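Local coordinates for Hut operon positive regulatory protein (Bacillus subtilis, PDB 4H4L), which binds cis-acting regulatory sequences on hut mRNA in the presence of histidine, suppressing transcription termination and switching on the histidine-utilisation operon, at residues Lys49-Ile54 and His77-Ala82. The protein carries 1 engineered substitution. Sequence-based numbering, arbitrary orientation.
Sequences KVIAAI and HATMEA. Engineered in segment 49-54: I51 (natural residue Val). With ZN (zinc ion), chain N; HIS (histidine), chain M.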
# COMPACT_ATOMS: atom_id res chain seq x y z
N LYS A 49 -1.51 13.38 15.35
CA LYS A 49 -0.82 14.35 16.19
C LYS A 49 0.40 14.88 15.49
O LYS A 49 0.73 16.07 15.66
CB LYS A 49 -0.39 13.75 17.52
CG LYS A 49 -1.12 14.35 18.69
CD LYS A 49 -1.85 13.26 19.47
CE LYS A 49 -3.12 13.82 20.11
NZ LYS A 49 -3.93 12.77 20.79
N VAL A 50 1.08 14.02 14.74
CA VAL A 50 2.29 14.46 14.02
C VAL A 50 1.92 15.48 12.92
O VAL A 50 2.54 16.54 12.78
CB VAL A 50 3.13 13.25 13.52
CG1 VAL A 50 4.17 13.65 12.48
CG2 VAL A 50 3.81 12.56 14.72
N ILE A 51 0.87 15.18 12.17
CA ILE A 51 0.37 16.08 11.14
C ILE A 51 -0.07 17.44 11.75
O ILE A 51 0.25 18.50 11.21
CB ILE A 51 -0.78 15.38 10.35
CG1 ILE A 51 -0.27 14.11 9.68
CG2 ILE A 51 -1.45 16.33 9.36
CD1 ILE A 51 -1.36 13.19 9.19
N ALA A 52 -0.75 17.36 12.89
CA ALA A 52 -1.39 18.50 13.58
C ALA A 52 -0.37 19.48 14.14
O ALA A 52 -0.40 20.66 13.81
CB ALA A 52 -2.29 17.98 14.69
N ALA A 53 0.54 18.96 14.98
CA ALA A 53 1.72 19.72 15.44
C ALA A 53 2.37 20.50 14.29
O ALA A 53 2.58 21.72 14.40
CB ALA A 53 2.75 18.79 16.09
N ILE A 54 2.65 19.82 13.19
CA ILE A 54 3.32 20.44 12.06
C ILE A 54 2.44 21.48 11.37
O ILE A 54 2.97 22.46 10.89
CB ILE A 54 3.82 19.42 11.02
CG1 ILE A 54 4.94 18.55 11.61
CG2 ILE A 54 4.33 20.15 9.78
CD1 ILE A 54 5.30 17.36 10.72
N HIS A 77 -0.36 17.35 2.16
CA HIS A 77 0.20 16.36 1.30
C HIS A 77 1.67 16.19 1.39
O HIS A 77 2.16 15.06 1.25
CB HIS A 77 -0.26 16.58 -0.12
CG HIS A 77 -1.67 16.13 -0.35
ND1 HIS A 77 -1.99 14.85 -0.52
CD2 HIS A 77 -2.85 16.84 -0.39
CE1 HIS A 77 -3.32 14.73 -0.67
NE2 HIS A 77 -3.85 15.95 -0.60
N ALA A 78 2.40 17.27 1.66
CA ALA A 78 3.87 17.16 1.72
C ALA A 78 4.24 16.34 2.93
O ALA A 78 5.22 15.59 2.93
CB ALA A 78 4.50 18.53 1.77
N THR A 79 3.41 16.47 3.96
CA THR A 79 3.55 15.71 5.17
C THR A 79 3.30 14.24 4.93
O THR A 79 4.11 13.43 5.38
CB THR A 79 2.60 16.22 6.25
OG1 THR A 79 2.85 17.61 6.45
CG2 THR A 79 2.80 15.44 7.57
N MET A 80 2.18 13.89 4.26
CA MET A 80 1.86 12.47 3.95
C MET A 80 3.09 11.87 3.35
O MET A 80 3.56 10.80 3.77
CB MET A 80 0.79 12.28 2.88
CG MET A 80 -0.62 12.63 3.27
SD MET A 80 -1.41 11.18 3.94
CE MET A 80 -1.05 11.51 5.67
N GLU A 81 3.63 12.58 2.37
CA GLU A 81 4.78 12.10 1.68
C GLU A 81 5.97 11.88 2.60
O GLU A 81 6.62 10.84 2.51
CB GLU A 81 5.10 12.98 0.47
CG GLU A 81 4.51 12.37 -0.77
CD GLU A 81 4.52 13.29 -1.95
OE1 GLU A 81 3.41 13.63 -2.46
OE2 GLU A 81 5.65 13.65 -2.37
N ALA A 82 6.21 12.79 3.53
CA ALA A 82 7.30 12.58 4.49
C ALA A 82 7.05 11.42 5.43
O ALA A 82 7.97 10.72 5.79
CB ALA A 82 7.60 13.87 5.28
ZN ZN N . -5.88 16.25 -1.25
N HIS M . -6.77 16.46 6.44
CA HIS M . -6.52 16.53 4.98
C HIS M . -6.57 17.94 4.58
O HIS M . -5.81 18.69 5.18
CB HIS M . -7.54 15.73 4.16
CG HIS M . -7.15 15.56 2.71
ND1 HIS M . -7.21 14.36 2.06
CD2 HIS M . -6.62 16.47 1.81
CE1 HIS M . -6.78 14.52 0.81
NE2 HIS M . -6.42 15.81 0.67
OXT HIS M . -7.32 18.34 3.68
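I51, an engineered residue where the natural chain has Val, reaches from helix 47-60 to T79 and M80 on helix 70-87. Its CB carries two branches: CG2 stands anti to the backbone N, while CG1 swings beside that N (chi1 -61°) and heads for the other helix. CG1 lies 4.0 Å from CG2 of T79, methylene against methyl. The chain then runs on extended, and CD1 ends 3.9 Å from CE of M80. That methyl gets there by detour: the CB of M80 points away from helix 47-60, and bends at its last two torsions bring CE back toward I51. One turn after I51, the CG2 of I54 sits 4.4 Å from OG1 of T79. This hydroxyl is hydrogen-bonded within its own helix to the L75 carbonyl; the same rotamer, with CG2 anti to the backbone N, presents the methyl to I51. The two short helical segments run at 136° to one another, their axes 10.6 Å apart, with both helices against the antiparallel sheet: I54 touches F104 and L125, A78 touches V123. L97 and L96 of a second subunit pack on I51 and M80. On another side of helix 70-87, H77 NE2 binds zinc at 2.1 Å; the ligand histidine supplies a second nitrogen, and H73 of the same chain and H138 of the second subunit complete the site. Chemically, then, the helix pair is joined by methyl and methylene groups, which give cohesion but little directional grip, whereas directed coordination bonds at the metal join helix 70-87 to the second subunit, probably linking histidine binding to the subunit interface.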